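Local coordinates for glycerophosphoryl diester phosphodiesterase (Parabacteroides distasonis, PDB 3MZ2), which probably hydrolyses glycerophosphodiesters, using a TIM-barrel fold, at residues D67-K72 and H80-E85; S74-F79 and M144-Q149. All coordinates share one frame; numbering follows the deposited sequence.

Followed from the N terminus, the chain runs up strand 63-70 of the barrel, turns, and comes back antiparallel along strand 76-78. Contact 1 closes this short excursion, tying residues 67-72 to the loop 80-85 that follows the returning strand. Contact 2 spans much more sequence: it begins inside that excursion, at 74-79, and reaches forward to the start of helix 144-153. The two therefore cross rather than nest. They also touch, since Arg69 O accepts from Val77 N at 2.8 Å across the paired strands. Together they join a barrel strand, its antiparallel neighbour, the loop beyond it and a helix of the outer layer.

Contact 1 (D67-K72 and H80-E85); sequences DPRLTK and HDDTLE. With SO4 (sulfate ion), chain C.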
ATOM      1  N   ASP A  67       8.053   0.626   9.917  1.00 11.80           N
ATOM      2  CA  ASP A  67       7.348   1.357   8.866  1.00 11.90           C
ATOM      3  C   ASP A  67       8.169   2.534   8.299  1.00 12.82           C
ATOM      4  O   ASP A  67       8.023   3.672   8.755  1.00 13.24           O
ATOM      5  CB  ASP A  67       6.005   1.903   9.424  1.00 12.89           C
ATOM      6  CG  ASP A  67       5.101   0.798   9.939  1.00 14.67           C
ATOM      7  OD1 ASP A  67       4.694  -0.024   9.090  1.00 19.24           O
ATOM      8  OD2 ASP A  67       4.809   0.765  11.147  1.00 16.44           O
ATOM      9  N   PRO A  68       9.028   2.273   7.293  1.00 13.81           N
ATOM     10  CA  PRO A  68       9.810   3.337   6.661  1.00 12.55           C
ATOM     11  C   PRO A  68       8.949   4.194   5.742  1.00 12.48           C
ATOM     12  O   PRO A  68       8.124   3.681   4.985  1.00 12.92           O
ATOM     13  CB  PRO A  68      10.894   2.597   5.857  1.00 13.57           C
ATOM     14  CG  PRO A  68      10.655   1.162   6.020  1.00 15.42           C
ATOM     15  CD  PRO A  68       9.333   0.957   6.718  1.00 13.55           C
ATOM     16  N   ARG A  69       9.102   5.505   5.864  1.00 11.30           N
ATOM     17  CA  ARG A  69       8.427   6.436   4.989  1.00 12.57           C
ATOM     18  C   ARG A  69       9.227   7.741   4.890  1.00 13.11           C
ATOM     19  O   ARG A  69      10.167   7.992   5.635  1.00 14.28           O
ATOM     20  CB  ARG A  69       6.982   6.731   5.440  1.00 13.90           C
ATOM     21  CG  ARG A  69       6.866   7.440   6.740  1.00 15.38           C
ATOM     22  CD  ARG A  69       5.467   8.034   6.992  1.00 15.30           C
ATOM     23  NE  ARG A  69       4.343   7.071   6.895  1.00 16.33           N
ATOM     24  CZ  ARG A  69       3.466   7.044   5.903  1.00 17.71           C
ATOM     25  NH1 ARG A  69       3.589   7.850   4.860  1.00 18.37           N
ATOM     26  NH2 ARG A  69       2.494   6.143   5.936  1.00 19.32           N
ATOM     27  N   LEU A  70       8.817   8.560   3.958  1.00 14.39           N
ATOM     28  CA  LEU A  70       9.612   9.699   3.515  1.00 15.01           C
ATOM     29  C   LEU A  70       9.188  11.054   4.086  1.00 15.56           C
ATOM     30  O   LEU A  70       8.007  11.379   4.181  1.00 15.63           O
ATOM     31  CB  LEU A  70       9.552   9.778   1.983  1.00 15.55           C
ATOM     32  CG  LEU A  70      10.193   8.681   1.172  1.00 15.72           C
ATOM     33  CD1 LEU A  70       9.872   8.840  -0.340  1.00 17.98           C
ATOM     34  CD2 LEU A  70      11.705   8.656   1.449  1.00 16.87           C
ATOM     35  N   THR A  71      10.176  11.872   4.406  1.00 16.47           N
ATOM     36  CA  THR A  71       9.956  13.255   4.817  1.00 16.70           C
ATOM     37  C   THR A  71       9.903  14.148   3.598  1.00 17.13           C
ATOM     38  O   THR A  71      10.110  13.679   2.461  1.00 16.88           O
ATOM     39  CB  THR A  71      11.113  13.744   5.687  1.00 16.19           C
ATOM     40  OG1 THR A  71      12.315  13.751   4.908  1.00 17.43           O
ATOM     41  CG2 THR A  71      11.310  12.845   6.920  1.00 15.30           C
ATOM     42  N   LYS A  72       9.696  15.439   3.831  1.00 18.34           N
ATOM     43  CA  LYS A  72       9.680  16.420   2.728  0.50 19.94           C
ATOM     44  C   LYS A  72      11.016  16.441   2.003  1.00 20.35           C
ATOM     45  O   LYS A  72      11.063  16.668   0.792  1.00 21.72           O
ATOM     46  CB  LYS A  72       9.371  17.828   3.241  0.50 20.63           C
ATOM     47  CG  LYS A  72       9.325  18.870   2.116  0.50 21.91           C
ATOM     48  CD  LYS A  72       9.113  20.284   2.608  0.50 24.14           C
ATOM     49  CE  LYS A  72       8.835  21.245   1.429  0.50 25.95           C
ATOM     50  NZ  LYS A  72       9.076  22.694   1.758  0.50 28.24           N
ATOM     51  N   HIS A  80       4.181   4.939  11.079  1.00 14.39           N
ATOM     52  CA  HIS A  80       3.199   4.129  10.352  1.00 14.76           C
ATOM     53  C   HIS A  80       2.176   4.918   9.520  1.00 15.59           C
ATOM     54  O   HIS A  80       2.000   4.654   8.344  1.00 16.43           O
ATOM     55  CB  HIS A  80       2.458   3.183  11.299  1.00 14.90           C
ATOM     56  CG  HIS A  80       1.413   2.361  10.605  1.00 15.10           C
ATOM     57  ND1 HIS A  80       0.120   2.820  10.428  1.00 19.14           N
ATOM     58  CD2 HIS A  80       1.491   1.187   9.939  1.00 14.91           C
ATOM     59  CE1 HIS A  80      -0.564   1.917   9.741  1.00 18.88           C
ATOM     60  NE2 HIS A  80       0.235   0.909   9.453  1.00 16.38           N
ATOM     61  N   ASP A  81       1.494   5.845  10.170  1.00 17.82           N
ATOM     62  CA  ASP A  81       0.293   6.492   9.597  1.00 20.05           C
ATOM     63  C   ASP A  81       0.608   7.565   8.573  1.00 20.79           C
ATOM     64  O   ASP A  81       1.702   8.150   8.565  1.00 20.35           O
ATOM     65  CB  ASP A  81      -0.563   7.148  10.677  1.00 20.68           C
ATOM     66  CG  ASP A  81      -1.165   6.173  11.655  1.00 20.67           C
ATOM     67  OD1 ASP A  81      -1.167   4.936  11.419  1.00 21.99           O
ATOM     68  OD2 ASP A  81      -1.635   6.651  12.708  1.00 20.32           O
ATOM     69  N   ASP A  82      -0.427   7.849   7.775  1.00 22.76           N
ATOM     70  CA  ASP A  82      -0.419   8.908   6.783  1.00 25.57           C
ATOM     71  C   ASP A  82      -0.574  10.274   7.449  1.00 26.62           C
ATOM     72  O   ASP A  82      -0.387  11.282   6.820  1.00 29.51           O
ATOM     73  CB  ASP A  82      -1.572   8.707   5.743  1.00 26.27           C
ATOM     74  CG  ASP A  82      -1.398   7.445   4.913  1.00 27.38           C
ATOM     75  OD1 ASP A  82      -0.231   6.988   4.706  1.00 27.21           O
ATOM     76  OD2 ASP A  82      -2.422   6.880   4.493  1.00 27.22           O
ATOM     77  N   THR A  83      -0.994  10.312   8.697  1.00 27.55           N
ATOM     78  CA  THR A  83      -1.091  11.594   9.412  1.00 27.74           C
ATOM     79  C   THR A  83      -0.355  11.452  10.744  1.00 25.72           C
ATOM     80  O   THR A  83      -0.236  10.346  11.285  1.00 24.42           O
ATOM     81  CB  THR A  83      -2.565  12.009   9.623  1.00 28.10           C
ATOM     82  OG1 THR A  83      -3.226  11.088  10.507  1.00 31.08           O
ATOM     83  CG2 THR A  83      -3.286  12.024   8.315  1.00 30.21           C
ATOM     84  N   LEU A  84       0.132  12.569  11.265  1.00 24.57           N
ATOM     85  CA  LEU A  84       0.907  12.588  12.524  1.00 23.93           C
ATOM     86  C   LEU A  84       0.133  12.440  13.835  1.00 23.66           C
ATOM     87  O   LEU A  84       0.747  12.071  14.807  1.00 22.38           O
ATOM     88  CB  LEU A  84       1.753  13.870  12.582  1.00 23.32           C
ATOM     89  CG  LEU A  84       2.874  13.977  11.552  1.00 24.39           C
ATOM     90  CD1 LEU A  84       3.360  15.453  11.363  1.00 24.99           C
ATOM     91  CD2 LEU A  84       3.984  13.048  12.000  1.00 24.20           C
ATOM     92  N   GLU A  85      -1.196  12.676  13.860  1.00 24.84           N
ATOM     93  CA  GLU A  85      -1.962  12.802  15.121  1.00 25.82           C
ATOM     94  C   GLU A  85      -2.026  11.598  16.054  1.00 25.43           C
ATOM     95  O   GLU A  85      -1.958  11.789  17.260  1.00 27.19           O
ATOM     96  CB  GLU A  85      -3.412  13.272  14.889  1.00 27.37           C
ATOM     97  CG  GLU A  85      -3.534  14.697  14.392  1.00 29.13           C
ATOM     98  CD  GLU A  85      -3.432  14.826  12.877  1.00 31.59           C
ATOM     99  OE1 GLU A  85      -3.208  13.800  12.191  1.00 33.15           O
ATOM    100  OE2 GLU A  85      -3.570  15.966  12.367  1.00 35.20           O
TER
HETATM  101  S   SO4 C   2       0.030  -2.827   9.808  1.00 35.88           S
HETATM  102  O1  SO4 C   2       1.156  -2.116  10.416  1.00 34.99           O
HETATM  103  O2  SO4 C   2       0.418  -4.232   9.659  1.00 34.93           O
HETATM  104  O3  SO4 C   2      -1.189  -2.759  10.635  1.00 34.43           O
HETATM  105  O4  SO4 C   2      -0.305  -2.126   8.543  1.00 37.04           O
HETATM  106  O   HOH W   1       1.936   7.671   2.570  1.00 35.38           O
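Arg69, on strand 63-70 of the TIM barrel, and Asp67 before it reach across to the loop 80-85. The polar bonds centre on Arg69: NH2 donates to His80 O at 2.9 Å, with the oxygen in the guanidinium plane, and to Asp82 OD1 at 3.1 Å in a salt bridge whose two planes stand nearly perpendicular. Water 1 links NH1 to that same OD1, Phe79 O takes the NE hydrogen, and Asp81 O lies over one face. A bend at chi3 (55°) carries the group to this loop. Asp82 also bonds through OD2 to Asp82 N of the second subunit. A leucine in place of Arg69 would probably leave His80 O and Asp82 OD1 without this donor and let the loop shift. Packing joins the other pair, Asp67 OD2 lying 3.4 Å from His80 CB and the carboxylate turned 78° from the ring; Asn48 and Lys140 hold that carboxylate from outside. Ligand contact comes from His80, whose NE2 donates to sulfate O4 at 3.2 Å. His37 and Arg38 bind the same ion, consistent with a phosphate pocket of this family. At the ring's other nitrogen, ND1 donates to Asp81 OD1 at 2.7 Å, on the anti side of the carboxylate.

Contact 2 (S74-F79 and M144-Q149); sequences SVIVLF and MERTAQ. With SO4 (sulfate ion), chain E.
Arg146 reaches from helix 144-153 to Ser74, just ahead of strand 76-78, and to Ile76, its first residue, a worked case of an arginine linking an outer helix of a TIM barrel to the turn and strand beside it. Its CB points toward the strand; CG stands opposite the backbone N (chi1 -168°) and the chain runs on extended to NE. CB, CG and CD act as the spacer of this arm, which bridges backbones whose nearest CA atoms, those of Ile76 and Thr147, are 9.8 Å apart. Contact begins at NE, which has Ile76 CD1 at 3.8 Å. The same methyl lies over one face of the guanidinium, offset toward its rim, and CG1 of Ile76 follows it over the group, 3.8 Å from NH2. At the tip, NH1 and NH2 close end-on upon a single atom: each donates to Ser74 O at 2.9 Å, and that oxygen lies in the guanidinium plane. The carbonyl points almost straight at NH2, whereas NH1 approaches from a tilt. The two bonds aim the end of the group at one carbonyl, while Ile76 lies against its flat side; Leu70 is on that same side, with Leu70 CD2 3.5 Å from Arg146 NH1. At the beginning of the helix, Met144 N, of a selenomethionine, donates to sulfate O2 at 3.0 Å; an anion at this end would be expected to suit the helix dipole. Ile76 itself is buried between Pro68 and Leu70 of strand 63-70 and Leu122 of helix 122-129, while Met144 and Glu145 rest against helix 167-176, so helix 144-153 lies between that helix and the hairpin of strands 63-70 and 76-78.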
ATOM      1  N   SER A  74      13.062  13.818   1.722  1.00 18.78           N
ATOM      2  CA  SER A  74      13.352  12.485   1.200  0.70 19.04           C
ATOM      3  C   SER A  74      14.260  11.648   2.150  1.00 17.36           C
ATOM      4  O   SER A  74      14.957  10.718   1.710  1.00 17.54           O
ATOM      5  CB  SER A  74      13.916  12.589  -0.229  0.70 19.65           C
ATOM      6  OG  SER A  74      12.890  13.005  -1.136  0.70 20.11           O
ATOM      7  N   VAL A  75      14.227  12.002   3.437  1.00 17.09           N
ATOM      8  CA  VAL A  75      14.833  11.228   4.490  1.00 15.37           C
ATOM      9  C   VAL A  75      13.835  10.122   4.836  1.00 15.14           C
ATOM     10  O   VAL A  75      12.638  10.376   4.923  1.00 14.98           O
ATOM     11  CB  VAL A  75      15.151  12.104   5.693  1.00 15.80           C
ATOM     12  CG1 VAL A  75      15.726  11.270   6.866  1.00 15.35           C
ATOM     13  CG2 VAL A  75      16.136  13.209   5.260  1.00 16.94           C
ATOM     14  N   ILE A  76      14.336   8.902   4.997  1.00 13.14           N
ATOM     15  CA  ILE A  76      13.496   7.804   5.458  1.00 12.28           C
ATOM     16  C   ILE A  76      13.436   7.768   6.998  1.00 12.34           C
ATOM     17  O   ILE A  76      14.466   7.592   7.685  1.00 13.06           O
ATOM     18  CB  ILE A  76      13.973   6.424   4.932  1.00 10.85           C
ATOM     19  CG1 ILE A  76      14.115   6.424   3.420  1.00 15.06           C
ATOM     20  CG2 ILE A  76      13.009   5.300   5.395  1.00 10.85           C
ATOM     21  CD1 ILE A  76      14.920   5.258   2.946  1.00 16.87           C
ATOM     22  N   VAL A  77      12.207   7.929   7.517  1.00 12.78           N
ATOM     23  CA  VAL A  77      11.929   7.839   8.948  1.00 13.03           C
ATOM     24  C   VAL A  77      10.983   6.664   9.229  1.00 12.99           C
ATOM     25  O   VAL A  77      10.435   6.094   8.312  1.00 13.41           O
ATOM     26  CB  VAL A  77      11.334   9.168   9.486  1.00 13.07           C
ATOM     27  CG1 VAL A  77      12.301  10.319   9.322  1.00 14.19           C
ATOM     28  CG2 VAL A  77       9.999   9.519   8.796  1.00 14.33           C
ATOM     29  N   LEU A  78      10.833   6.281  10.505  1.00 12.40           N
ATOM     30  CA  LEU A  78       9.930   5.202  10.887  1.00 12.68           C
ATOM     31  C   LEU A  78       8.683   5.850  11.460  1.00 12.55           C
ATOM     32  O   LEU A  78       8.782   6.521  12.480  1.00 13.16           O
ATOM     33  CB  LEU A  78      10.560   4.334  11.968  1.00 12.50           C
ATOM     34  CG  LEU A  78      11.922   3.757  11.601  1.00 13.30           C
ATOM     35  CD1 LEU A  78      12.425   2.786  12.654  1.00 11.92           C
ATOM     36  CD2 LEU A  78      11.930   3.115  10.249  1.00 11.00           C
ATOM     37  N   PHE A  79       7.543   5.619  10.825  1.00 13.63           N
ATOM     38  CA  PHE A  79       6.286   6.193  11.240  1.00 14.09           C
ATOM     39  C   PHE A  79       5.174   5.521  10.417  1.00 14.30           C
ATOM     40  O   PHE A  79       5.215   5.563   9.181  1.00 13.97           O
ATOM     41  CB  PHE A  79       6.271   7.722  10.985  1.00 13.99           C
ATOM     42  CG  PHE A  79       5.208   8.429  11.753  1.00 15.95           C
ATOM     43  CD1 PHE A  79       5.444   8.826  13.066  1.00 15.98           C
ATOM     44  CD2 PHE A  79       3.963   8.662  11.194  1.00 14.43           C
ATOM     45  CE1 PHE A  79       4.469   9.438  13.793  1.00 18.64           C
ATOM     46  CE2 PHE A  79       2.982   9.268  11.939  1.00 17.02           C
ATOM     47  CZ  PHE A  79       3.247   9.668  13.227  1.00 17.22           C
HETATM   48  N   MSE A 144      10.715   0.775  -3.961  1.00 16.83           N
HETATM   49  CA  MSE A 144      11.396  -0.520  -3.851  0.50 16.92           C
HETATM   50  C   MSE A 144      12.842  -0.482  -4.291  1.00 15.09           C
HETATM   51  O   MSE A 144      13.675  -1.089  -3.638  1.00 13.35           O
HETATM   52  CB  MSE A 144      10.667  -1.597  -4.645  0.50 17.78           C
HETATM   53  CG  MSE A 144      10.566  -1.309  -6.124  0.50 20.37           C
HETATM   54 SE   MSE A 144       9.341  -2.556  -6.983  0.38 30.58          SE
HETATM   55  CE  MSE A 144       8.006  -2.630  -5.562  0.50  7.53           C
ATOM     56  N   GLU A 145      13.168   0.213  -5.377  1.00 15.41           N
ATOM     57  CA  GLU A 145      14.577   0.285  -5.792  0.50 15.63           C
ATOM     58  C   GLU A 145      15.442   0.969  -4.728  1.00 14.83           C
ATOM     59  O   GLU A 145      16.585   0.571  -4.525  1.00 14.34           O
ATOM     60  CB  GLU A 145      14.724   0.955  -7.162  0.50 16.89           C
ATOM     61  CG  GLU A 145      16.163   1.070  -7.717  0.50 20.74           C
ATOM     62  CD  GLU A 145      16.646  -0.153  -8.518  0.50 24.19           C
ATOM     63  OE1 GLU A 145      15.819  -0.954  -8.995  0.50 27.36           O
ATOM     64  OE2 GLU A 145      17.871  -0.291  -8.693  0.50 28.54           O
ATOM     65  N   ARG A 146      14.901   1.973  -4.051  1.00 14.14           N
ATOM     66  CA  ARG A 146      15.665   2.686  -3.031  1.00 14.30           C
ATOM     67  C   ARG A 146      15.934   1.778  -1.860  1.00 13.06           C
ATOM     68  O   ARG A 146      17.055   1.746  -1.318  1.00 14.40           O
ATOM     69  CB  ARG A 146      14.923   3.939  -2.516  1.00 15.01           C
ATOM     70  CG  ARG A 146      15.849   4.803  -1.689  1.00 15.54           C
ATOM     71  CD  ARG A 146      15.328   6.152  -1.443  1.00 19.60           C
ATOM     72  NE  ARG A 146      16.082   6.739  -0.357  1.00 16.72           N
ATOM     73  CZ  ARG A 146      15.784   7.895   0.194  1.00 16.58           C
ATOM     74  NH1 ARG A 146      14.760   8.618  -0.263  1.00 17.28           N
ATOM     75  NH2 ARG A 146      16.516   8.324   1.192  1.00 16.74           N
ATOM     76  N   THR A 147      14.906   1.050  -1.439  1.00 12.38           N
ATOM     77  CA  THR A 147      15.066   0.103  -0.334  1.00 12.54           C
ATOM     78  C   THR A 147      16.132  -0.959  -0.698  1.00 12.91           C
ATOM     79  O   THR A 147      17.010  -1.266   0.130  1.00 13.38           O
ATOM     80  CB  THR A 147      13.750  -0.547  -0.034  1.00 13.94           C
ATOM     81  OG1 THR A 147      12.832   0.486   0.359  1.00 14.34           O
ATOM     82  CG2 THR A 147      13.903  -1.687   1.056  1.00 12.92           C
ATOM     83  N   ALA A 148      16.023  -1.528  -1.897  1.00 13.26           N
ATOM     84  CA  ALA A 148      17.043  -2.493  -2.358  1.00 12.55           C
ATOM     85  C   ALA A 148      18.453  -1.908  -2.256  1.00 13.41           C
ATOM     86  O   ALA A 148      19.376  -2.548  -1.745  1.00 13.62           O
ATOM     87  CB  ALA A 148      16.762  -3.009  -3.785  1.00 13.80           C
ATOM     88  N   GLN A 149      18.614  -0.677  -2.724  1.00 14.02           N
ATOM     89  CA  GLN A 149      19.954  -0.082  -2.755  1.00 14.58           C
ATOM     90  C   GLN A 149      20.463   0.258  -1.351  1.00 14.72           C
ATOM     91  O   GLN A 149      21.666   0.091  -1.063  1.00 14.83           O
ATOM     92  CB  GLN A 149      19.946   1.158  -3.633  1.00 15.29           C
ATOM     93  CG  GLN A 149      19.788   0.800  -5.116  1.00 16.41           C
ATOM     94  CD  GLN A 149      19.348   1.973  -5.985  1.00 23.01           C
ATOM     95  OE1 GLN A 149      18.886   3.005  -5.488  1.00 22.34           O
ATOM     96  NE2 GLN A 149      19.480   1.798  -7.308  1.00 27.34           N
TER
HETATM   97  S   SO4 E   7       7.850   1.272  -6.368  1.00 50.46           S
HETATM   98  O1  SO4 E   7       6.699   2.153  -6.573  1.00 52.13           O
HETATM   99  O2  SO4 E   7       7.918   0.782  -4.994  1.00 50.67           O
HETATM  100  O3  SO4 E   7       7.758   0.110  -7.247  1.00 52.09           O
HETATM  101  O4  SO4 E   7       9.043   2.043  -6.683  1.00 51.69           O